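Local coordinates for protein translation initiation factor eIF-2B (PDB 1VB5) that is the regulatory subunit of archaeal initiation factor 2B and probably takes part in exchanging GDP for GTP on initiation factor 2, at residues Ala85-Phe88 against Leu89-Glu93. Residues are numbered along the deposited sequence; the frame is centred on the assembly and turned at random.
Sequences ALEF and LRRME
Phe88 and Met92 meet one turn apart on the alpha-helix 78-106, in a Met-aromatic contact. The sulfur SD of Met92 comes obliquely to the ring of Phe88 and lies 3.4 Å from its CE2. Phe88 has CG anti to its backbone N (chi1 -169°) and beside its carbonyl carbon, where CD2 and CE2 meet the Met92 side chain. This is the tightly packed side of the helix. Phe88 also meets Leu68 and the ring of Phe71 on helix 63-71, while Leu89 and Met92 pack on helix 21-38. This side of helix 78-106 is thus covered by both.

The backbone repeats the i to i+4 pattern. Leu89 N donates to Ala85 O at 3.2 Å, and Arg91 N donates to Glu87 O at 2.8 Å.

The solvent side is polar. Arg90 and Arg91 are exposed there, and Glu87 is partly so, though Glu87 and Arg91 also touch Phe71. Glu87 and Arg91 form a salt bridge one turn apart. Arg91 has CG beside its backbone N (chi1 -69°), and its extended chain then runs back along the helix to the carboxylate. The carboxylate and guanidinium planes are 54° apart, and both hydrogen bonds are weak in angle. Arg90 lies on the same side, but its NH1 makes a salt bridge with Glu94. An alanine in place of Glu87 is likely to leave the Arg91 guanidinium without this anionic mate and freer to turn. A single oxygen, OE2 of Glu87, takes both bonds: NH2 of Arg91 is 2.5 Å away, a short distance to be read with caution, and NE of Arg91 is at 2.8 Å.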
loop_
_atom_site.group_PDB
_atom_site.type_symbol
_atom_site.label_atom_id
_atom_site.label_comp_id
_atom_site.label_asym_id
_atom_site.label_seq_id
_atom_site.Cartn_x
_atom_site.Cartn_y
_atom_site.Cartn_z
ATOM N N ALA B 85 -21.840 32.221 -1.148
ATOM C CA ALA B 85 -20.764 31.499 -0.482
ATOM C C ALA B 85 -21.271 30.873 0.816
ATOM O O ALA B 85 -20.973 29.719 1.115
ATOM C CB ALA B 85 -19.597 32.433 -0.199
ATOM N N LEU B 86 -22.049 31.632 1.580
ATOM C CA LEU B 86 -22.591 31.128 2.837
ATOM C C LEU B 86 -23.592 30.005 2.604
ATOM O O LEU B 86 -23.730 29.103 3.437
ATOM C CB LEU B 86 -23.268 32.256 3.624
ATOM C CG LEU B 86 -22.375 33.393 4.133
ATOM C CD1 LEU B 86 -23.249 34.459 4.797
ATOM C CD2 LEU B 86 -21.348 32.850 5.123
ATOM N N GLU B 87 -24.299 30.061 1.477
ATOM C CA GLU B 87 -25.279 29.030 1.171
ATOM C C GLU B 87 -24.565 27.728 0.814
ATOM O O GLU B 87 -25.033 26.647 1.160
ATOM C CB GLU B 87 -26.183 29.450 0.014
ATOM C CG GLU B 87 -27.460 28.629 -0.057
ATOM C CD GLU B 87 -28.168 28.754 -1.391
ATOM O OE1 GLU B 87 -28.288 29.890 -1.903
ATOM O OE2 GLU B 87 -28.615 27.712 -1.925
ATOM N N PHE B 88 -23.440 27.837 0.111
ATOM C CA PHE B 88 -22.669 26.652 -0.258
ATOM C C PHE B 88 -22.254 25.967 1.043
ATOM O O PHE B 88 -22.414 24.756 1.203
ATOM C CB PHE B 88 -21.421 27.036 -1.057
ATOM C CG PHE B 88 -20.726 25.858 -1.696
ATOM C CD1 PHE B 88 -21.135 25.380 -2.934
ATOM C CD2 PHE B 88 -19.690 25.200 -1.035
ATOM C CE1 PHE B 88 -20.525 24.258 -3.509
ATOM C CE2 PHE B 88 -19.074 24.080 -1.600
ATOM C CZ PHE B 88 -19.493 23.610 -2.837
ATOM N N LEU B 89 -21.738 26.757 1.980
ATOM C CA LEU B 89 -21.314 26.228 3.270
ATOM C C LEU B 89 -22.479 25.562 3.999
ATOM O O LEU B 89 -22.325 24.485 4.581
ATOM C CB LEU B 89 -20.720 27.347 4.134
ATOM C CG LEU B 89 -19.367 27.892 3.660
ATOM C CD1 LEU B 89 -18.920 29.050 4.550
ATOM C CD2 LEU B 89 -18.333 26.780 3.688
ATOM N N ARG B 90 -23.647 26.195 3.965
ATOM C CA ARG B 90 -24.817 25.635 4.625
ATOM C C ARG B 90 -25.203 24.310 3.973
ATOM O O ARG B 90 -25.591 23.363 4.658
ATOM C CB ARG B 90 -25.999 26.603 4.546
ATOM C CG ARG B 90 -27.195 26.190 5.388
ATOM C CD ARG B 90 -28.413 27.050 5.064
ATOM N NE ARG B 90 -28.841 26.867 3.679
ATOM C CZ ARG B 90 -29.284 25.716 3.179
ATOM N NH1 ARG B 90 -29.366 24.637 3.952
ATOM N NH2 ARG B 90 -29.632 25.638 1.901
ATOM N N ARG B 91 -25.102 24.246 2.647
ATOM C CA ARG B 91 -25.441 23.020 1.933
ATOM C C ARG B 91 -24.453 21.893 2.234
ATOM O O ARG B 91 -24.861 20.744 2.388
ATOM C CB ARG B 91 -25.506 23.267 0.424
ATOM C CG ARG B 91 -26.677 24.138 -0.015
ATOM C CD ARG B 91 -26.824 24.140 -1.530
ATOM N NE ARG B 91 -27.907 25.013 -1.979
ATOM C CZ ARG B 91 -28.354 25.067 -3.232
ATOM N NH1 ARG B 91 -27.813 24.295 -4.165
ATOM N NH2 ARG B 91 -29.339 25.895 -3.554
ATOM N N MET B 92 -23.163 22.213 2.325
ATOM C CA MET B 92 -22.161 21.190 2.626
ATOM C C MET B 92 -22.472 20.543 3.966
ATOM O O MET B 92 -22.521 19.318 4.076
ATOM C CB MET B 92 -20.749 21.782 2.693
ATOM C CG MET B 92 -20.223 22.363 1.402
ATOM S SD MET B 92 -18.436 22.689 1.476
ATOM C CE MET B 92 -18.252 23.409 3.071
ATOM N N GLU B 93 -22.680 21.376 4.982
ATOM C CA GLU B 93 -22.978 20.895 6.327
ATOM C C GLU B 93 -24.233 20.023 6.345
ATOM O O GLU B 93 -24.252 18.959 6.963
ATOM C CB GLU B 93 -23.148 22.084 7.283
ATOM C CG GLU B 93 -23.179 21.709 8.763
ATOM C CD GLU B 93 -24.553 21.255 9.251
ATOM O OE1 GLU B 93 -24.631 20.683 10.365
ATOM O OE2 GLU B 93 -25.556 21.481 8.533
#